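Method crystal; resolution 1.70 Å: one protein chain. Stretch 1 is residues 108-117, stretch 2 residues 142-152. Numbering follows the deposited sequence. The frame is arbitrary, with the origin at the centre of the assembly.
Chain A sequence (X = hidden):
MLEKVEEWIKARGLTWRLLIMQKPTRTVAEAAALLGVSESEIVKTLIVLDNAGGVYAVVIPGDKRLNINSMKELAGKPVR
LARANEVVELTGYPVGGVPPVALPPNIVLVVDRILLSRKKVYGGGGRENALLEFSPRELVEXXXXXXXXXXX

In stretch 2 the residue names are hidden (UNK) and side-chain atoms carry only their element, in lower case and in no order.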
ATOM      1  N   VAL A 108      -0.175 -10.397   4.718  1.00  4.95           N
ATOM      2  CA  VAL A 108       0.049 -10.870   3.366  1.00  7.46           C
ATOM      3  C   VAL A 108      -0.123  -9.736   2.374  1.00  7.37           C
ATOM      4  O   VAL A 108      -1.187  -9.099   2.339  1.00  8.43           O
ATOM      5  CB  VAL A 108      -0.952 -11.969   3.060  1.00  8.73           C
ATOM      6  CG1 VAL A 108      -0.823 -12.408   1.608  1.00 12.12           C
ATOM      7  CG2 VAL A 108      -0.729 -13.128   4.042  1.00  9.86           C
ATOM      8  N   LEU A 109       0.894  -9.513   1.540  1.00  6.67           N
ATOM      9  CA  LEU A 109       0.829  -8.426   0.562  1.00  5.66           C
ATOM     10  C   LEU A 109       0.220  -8.844  -0.782  1.00  6.30           C
ATOM     11  O   LEU A 109       0.565  -9.900  -1.329  1.00  6.53           O
ATOM     12  CB  LEU A 109       2.245  -7.875   0.331  1.00  8.10           C
ATOM     13  CG  LEU A 109       2.425  -6.708  -0.646  1.00  8.02           C
ATOM     14  CD1 LEU A 109       1.732  -5.487  -0.055  1.00  9.00           C
ATOM     15  CD2 LEU A 109       3.907  -6.423  -0.865  1.00  8.29           C
ATOM     16  N   VAL A 110      -0.690  -8.019  -1.289  1.00  6.94           N
ATOM     17  CA  VAL A 110      -1.369  -8.255  -2.581  1.00  7.40           C
ATOM     18  C   VAL A 110      -1.219  -6.965  -3.391  1.00  7.21           C
ATOM     19  O   VAL A 110      -1.475  -5.883  -2.880  1.00  6.16           O
ATOM     20  CB  VAL A 110      -2.889  -8.547  -2.373  1.00  8.61           C
ATOM     21  CG1 VAL A 110      -3.589  -8.753  -3.717  1.00  9.61           C
ATOM     22  CG2 VAL A 110      -3.085  -9.776  -1.473  1.00  9.99           C
ATOM     23  N   VAL A 111      -0.825  -7.074  -4.659  1.00  5.74           N
ATOM     24  CA  VAL A 111      -0.630  -5.885  -5.502  1.00  7.45           C
ATOM     25  C   VAL A 111      -1.545  -5.960  -6.713  1.00  5.82           C
ATOM     26  O   VAL A 111      -1.587  -6.985  -7.398  1.00  8.55           O
ATOM     27  CB  VAL A 111       0.850  -5.786  -5.970  1.00  5.89           C
ATOM     28  CG1 VAL A 111       1.045  -4.592  -6.899  1.00  8.82           C
ATOM     29  CG2 VAL A 111       1.747  -5.576  -4.747  1.00  8.20           C
ATOM     30  N   ASP A 112      -2.320  -4.905  -6.960  1.00  7.07           N
ATOM     31  CA  ASP A 112      -3.193  -4.932  -8.128  1.00  6.35           C
ATOM     32  C   ASP A 112      -2.372  -4.904  -9.413  1.00  8.28           C
ATOM     33  O   ASP A 112      -1.502  -4.052  -9.579  1.00  6.23           O
ATOM     34  CB  ASP A 112      -4.174  -3.781  -8.145  1.00 10.67           C
ATOM     35  CG  ASP A 112      -5.257  -4.002  -9.184  1.00 14.63           C
ATOM     36  OD1 ASP A 112      -4.988  -3.864 -10.402  1.00 18.69           O
ATOM     37  OD2 ASP A 112      -6.370  -4.375  -8.806  1.00 15.99           O
ATOM     38  N   ARG A 113      -2.666  -5.812 -10.343  1.00 10.48           N
ATOM     39  CA  ARG A 113      -1.844  -5.888 -11.551  1.00  8.79           C
ATOM     40  C   ARG A 113      -1.887  -4.655 -12.439  1.00 10.03           C
ATOM     41  O   ARG A 113      -0.967  -4.458 -13.227  1.00  9.71           O
ATOM     42  CB  ARG A 113      -2.178  -7.153 -12.383  1.00 13.54           C
ATOM     43  CG  ARG A 113      -3.044  -6.926 -13.587  1.00 12.96           C
ATOM     44  CD  ARG A 113      -3.427  -8.205 -14.311  1.00  8.60           C
ATOM     45  NE  ARG A 113      -4.070  -9.189 -13.453  1.00 10.38           N
ATOM     46  CZ  ARG A 113      -3.471 -10.272 -12.965  1.00  9.49           C
ATOM     47  NH1 ARG A 113      -2.193 -10.534 -13.239  1.00  9.39           N
ATOM     48  NH2 ARG A 113      -4.161 -11.107 -12.199  1.00 11.91           N
ATOM     49  N   ILE A 114      -2.926  -3.831 -12.315  1.00  8.01           N
ATOM     50  CA  ILE A 114      -2.979  -2.628 -13.152  1.00  9.99           C
ATOM     51  C   ILE A 114      -1.780  -1.714 -12.847  1.00 10.01           C
ATOM     52  O   ILE A 114      -1.396  -0.878 -13.670  1.00 10.39           O
ATOM     53  CB  ILE A 114      -4.335  -1.865 -12.970  1.00 13.32           C
ATOM     54  CG1 ILE A 114      -4.484  -0.796 -14.051  1.00 16.02           C
ATOM     55  CG2 ILE A 114      -4.395  -1.200 -11.633  1.00 13.70           C
ATOM     56  CD1 ILE A 114      -5.893  -0.263 -14.162  1.00 14.29           C
ATOM     57  N   LEU A 115      -1.150  -1.900 -11.688  1.00  6.45           N
ATOM     58  CA  LEU A 115      -0.005  -1.074 -11.347  1.00  8.10           C
ATOM     59  C   LEU A 115       1.315  -1.560 -11.942  1.00  7.19           C
ATOM     60  O   LEU A 115       2.283  -0.821 -11.954  1.00  8.58           O
ATOM     61  CB  LEU A 115       0.166  -1.019  -9.822  1.00  7.67           C
ATOM     62  CG  LEU A 115      -0.980  -0.367  -9.042  1.00  7.77           C
ATOM     63  CD1 LEU A 115      -0.718  -0.595  -7.552  1.00  7.05           C
ATOM     64  CD2 LEU A 115      -1.072   1.134  -9.382  1.00  8.76           C
ATOM     65  N   LEU A 116       1.355  -2.783 -12.464  1.00  9.86           N
ATOM     66  CA  LEU A 116       2.626  -3.318 -12.921  1.00  9.38           C
ATOM     67  C   LEU A 116       3.338  -2.644 -14.094  1.00  9.17           C
ATOM     68  O   LEU A 116       4.579  -2.658 -14.161  1.00  9.96           O
ATOM     69  CB  LEU A 116       2.470  -4.823 -13.151  1.00 10.31           C
ATOM     70  CG  LEU A 116       2.296  -5.556 -11.815  1.00 10.65           C
ATOM     71  CD1 LEU A 116       2.033  -7.018 -12.103  1.00 16.80           C
ATOM     72  CD2 LEU A 116       3.564  -5.396 -10.968  1.00 18.14           C
ATOM     73  N   SER A 117       2.580  -2.031 -15.005  1.00 10.22           N
ATOM     74  CA  SER A 117       3.208  -1.347 -16.128  1.00 11.92           C
ATOM     75  C   SER A 117       3.748   0.023 -15.734  1.00 11.25           C
ATOM     76  O   SER A 117       4.510   0.639 -16.482  1.00 11.09           O
ATOM     77  CB  SER A 117       2.213  -1.165 -17.276  1.00 13.85           C
ATOM     78  OG  SER A 117       1.148  -0.349 -16.852  1.00 15.89           O
ATOM     79  N   UNK A 142      10.587  -8.343  -4.765  1.00 13.37           N
ATOM     80  CA  UNK A 142      11.221  -8.371  -3.451  1.00 12.81           C
ATOM     81  C   UNK A 142      10.426  -9.066  -2.360  1.00 15.88           C
ATOM     82  O   UNK A 142      10.996  -9.586  -1.402  1.00 17.54           O
ATOM     83  c   UNK A 142      11.538  -6.954  -3.011  1.00 15.28           C
ATOM     84  N   UNK A 143       9.114  -9.131  -2.528  1.00 12.90           N
ATOM     85  CA  UNK A 143       8.258  -9.674  -1.479  1.00 13.02           C
ATOM     86  C   UNK A 143       7.522 -10.962  -1.793  1.00 13.03           C
ATOM     87  O   UNK A 143       7.003 -11.624  -0.882  1.00 15.10           O
ATOM     88  o   UNK A 143       6.399  -8.396  -2.299  1.00 10.20           O
ATOM     89  c   UNK A 143       7.183  -8.646  -1.123  1.00 11.74           C
ATOM     90  c   UNK A 143       7.800  -7.341  -0.641  1.00 10.54           C
ATOM     91  N   UNK A 144       7.460 -11.309  -3.073  1.00 13.60           N
ATOM     92  CA  UNK A 144       6.716 -12.492  -3.479  1.00 16.90           C
ATOM     93  C   UNK A 144       5.229 -12.213  -3.431  1.00 17.88           C
ATOM     94  O   UNK A 144       4.395 -13.131  -3.445  1.00 19.14           O
ATOM     95  N   UNK A 145       4.881 -10.929  -3.403  1.00 13.85           N
ATOM     96  CA  UNK A 145       3.496 -10.521  -3.344  1.00 13.17           C
ATOM     97  C   UNK A 145       2.629 -11.159  -4.418  1.00 13.82           C
ATOM     98  O   UNK A 145       3.069 -11.413  -5.551  1.00 14.83           O
ATOM     99  c   UNK A 145       3.409  -9.005  -3.456  1.00 14.43           C
ATOM    100  N   UNK A 146       1.387 -11.415  -4.045  1.00 12.41           N
ATOM    101  CA  UNK A 146       0.402 -11.963  -4.947  1.00 12.91           C
ATOM    102  C   UNK A 146      -0.119 -10.847  -5.868  1.00 13.27           C
ATOM    103  O   UNK A 146      -0.559  -9.819  -5.383  1.00 12.19           O
ATOM    104  c   UNK A 146      -1.800 -13.099  -5.103  1.00 20.14           C
ATOM    105  c   UNK A 146      -0.810 -12.485  -4.157  1.00 15.42           C
ATOM    106  c   UNK A 146      -0.359 -13.469  -3.082  1.00 21.37           C
ATOM    107  N   UNK A 147      -0.062 -11.042  -7.178  1.00 10.44           N
ATOM    108  CA  UNK A 147      -0.592 -10.043  -8.114  1.00  7.83           C
ATOM    109  C   UNK A 147      -2.025 -10.471  -8.450  1.00 11.08           C
ATOM    110  O   UNK A 147      -2.239 -11.616  -8.836  1.00 10.68           O
ATOM    111  c   UNK A 147       0.273 -10.004  -9.399  1.00 10.37           C
ATOM    112  c   UNK A 147      -0.331  -9.074 -10.409  1.00 12.84           C
ATOM    113  c   UNK A 147       1.724  -9.522  -9.034  1.00 12.33           C
ATOM    114  N   UNK A 148      -2.996  -9.556  -8.323  1.00  7.56           N
ATOM    115  CA  UNK A 148      -4.387  -9.898  -8.564  1.00  9.99           C
ATOM    116  C   UNK A 148      -5.173  -8.718  -9.097  1.00  9.44           C
ATOM    117  O   UNK A 148      -4.649  -7.618  -9.193  1.00 10.84           O
ATOM    118  c   UNK A 148      -5.015 -10.390  -7.245  1.00 10.14           C
ATOM    119  N   UNK A 149      -6.427  -8.952  -9.468  1.00 11.09           N
ATOM    120  CA  UNK A 149      -7.295  -7.889  -9.946  1.00  8.98           C
ATOM    121  C   UNK A 149      -8.214  -7.654  -8.763  1.00 10.60           C
ATOM    122  O   UNK A 149      -9.206  -8.371  -8.582  1.00 12.70           O
ATOM    123  o   UNK A 149      -6.493  -7.778 -12.810  1.00 13.61           O
ATOM    124  o   UNK A 149      -7.072  -9.883 -12.713  1.00 17.68           O
ATOM    125  c   UNK A 149      -8.080  -8.360 -11.177  1.00  9.88           C
ATOM    126  c   UNK A 149      -7.157  -8.698 -12.322  1.00 12.69           C
ATOM    127  N   UNK A 150      -7.892  -6.633  -7.977  1.00  8.62           N
ATOM    128  CA  UNK A 150      -8.648  -6.372  -6.755  1.00  8.89           C
ATOM    129  C   UNK A 150      -9.195  -4.967  -6.613  1.00 11.39           C
ATOM    130  O   UNK A 150      -9.541  -4.544  -5.510  1.00 11.45           O
ATOM    131  c   UNK A 150      -7.577  -8.224  -5.447  1.00 11.74           C
ATOM    132  c   UNK A 150      -6.415  -6.010  -5.660  1.00  9.29           C
ATOM    133  c   UNK A 150      -7.771  -6.711  -5.534  1.00  8.30           C
ATOM    134  N   UNK A 151      -9.275  -4.233  -7.718  1.00 10.87           N
ATOM    135  CA  UNK A 151      -9.782  -2.875  -7.664  1.00 11.50           C
ATOM    136  C   UNK A 151     -10.967  -2.700  -8.591  1.00 12.62           C
ATOM    137  O   UNK A 151     -11.174  -3.495  -9.503  1.00 14.38           O
ATOM    138  c   UNK A 151      -8.660  -1.887  -8.032  1.00 13.57           C
ATOM    139  o   UNK A 151      -8.144  -2.159  -9.325  1.00 14.23           O
ATOM    140  N   UNK A 152     -11.748  -1.656  -8.347  1.00 14.13           N
ATOM    141  CA  UNK A 152     -12.926  -1.373  -9.167  1.00 16.54           C
ATOM    142  C   UNK A 152     -13.219   0.114  -9.176  1.00 17.68           C
ATOM    143  O   UNK A 152     -14.061   0.523 -10.017  1.00 17.36           O
ATOM    144  OXT UNK A 152     -12.632   0.840  -8.336  1.00 14.16           O
ATOM    145  c   UNK A 152     -14.148  -2.125  -8.630  1.00 18.13           C
ATOM    146  c   UNK A 152     -15.671  -2.584  -6.684  1.00 24.26           C
ATOM    147  o   UNK A 152     -16.344  -2.107  -5.753  1.00 25.81           O
ATOM    148  c   UNK A 152     -14.486  -1.791  -7.194  1.00 18.80           C
ATOM    149  o   UNK A 152     -15.924  -3.694  -7.202  1.00 28.39           O
TER
HETATM  150  O   HOH W   1      -6.697  -5.094 -12.018  1.00 23.73           O

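Position 142 carries a single side-chain carbon and lies in a helix that begins earlier in the chain. Its CB is out of reach of stretch 1. One carbon defines Ala 142.

At position 143 CB bears one oxygen and one carbon, the beta-branched pattern of threonine. The oxygen lies 3.5 Å from CD2 of Leu 109. This is Thr 143, whose OG1 accepts a hydrogen bond from N of position 145 (3.2 Å).

Position 144 has no side-chain atoms. Its phi of 75° is positive, a value that favours glycine, and it is the first residue after the helix to leave helical phi/psi. It is Gly 144.

Position 145 shows one carbon again, pointing toward stretch 1. That CB lies 3.7 Å from CD2 of Leu 109 and 4.0 Å from CG2 of Val 111. The residue is Ala 145.

Position 146 has three carbons, two of them attached to CB, the fork of valine. Its CB is 4.4 Å from CG2 of Val 110, on the same face of the sheet. Val 146 uses its N to reach O of Leu 109 (3.2 Å, 156°), while its O accepts from N of Val 111 (2.9 Å, 166°).

Position 147 repeats the three-carbon fork, but on the face shared with Val 111. One branch carbon stands 3.3 Å from CB of Arg 113 and 3.6 Å from CD1 of Leu 116, and also covers one face of the Arg 113 guanidinium. It is Val 147, and the branch is CG1.

Position 148 has one carbon. Although CB points away overall, it still lies 4.1 Å from CG1 of Val 110. This is Ala 148; its N donates to O of Val 111 (3.1 Å) and its O accepts from N of Arg 113 (2.9 Å).

Position 149 has two carbons, the second carrying two oxygens: a short carboxylate, hence Asp 149. OD1 lies 2.9 Å from NE of Arg 113 in a salt bridge, and OD2 accepts from NH2 of Arg 113 at 3.2 Å. Water 1 donates to OD1 of Asp 149 (2.8 Å) and to OD1 of Asp 112 (2.7 Å), linking the two carboxylates.

Position 150 has a forked three-carbon side chain, one branch 3.5 Å from OD2 of Asp 112. It is Val 150, whose N donates to that same OD2 (2.8 Å).

Position 151 has one carbon followed by one oxygen, and the oxygen is 2.9 Å from OD2 of Asp 112. It is Ser 151, with OG as donor.

Position 152 has three carbons ending in two oxygens, and its backbone ends in OXT. Glu 152 points away and makes no contact.

The contact works as a parallel strand pairing, with Val 110, Val 111 and Asp 112 opposite Val 146, Val 147 and Ala 148. Backbone hydrogen bonds set the register, apolar side chains pack on both faces, and beyond the strands Asp 112 and Arg 113 hold the chain end through polar bonds.

Stretch 2 (142-152) ATGAVVADVSE
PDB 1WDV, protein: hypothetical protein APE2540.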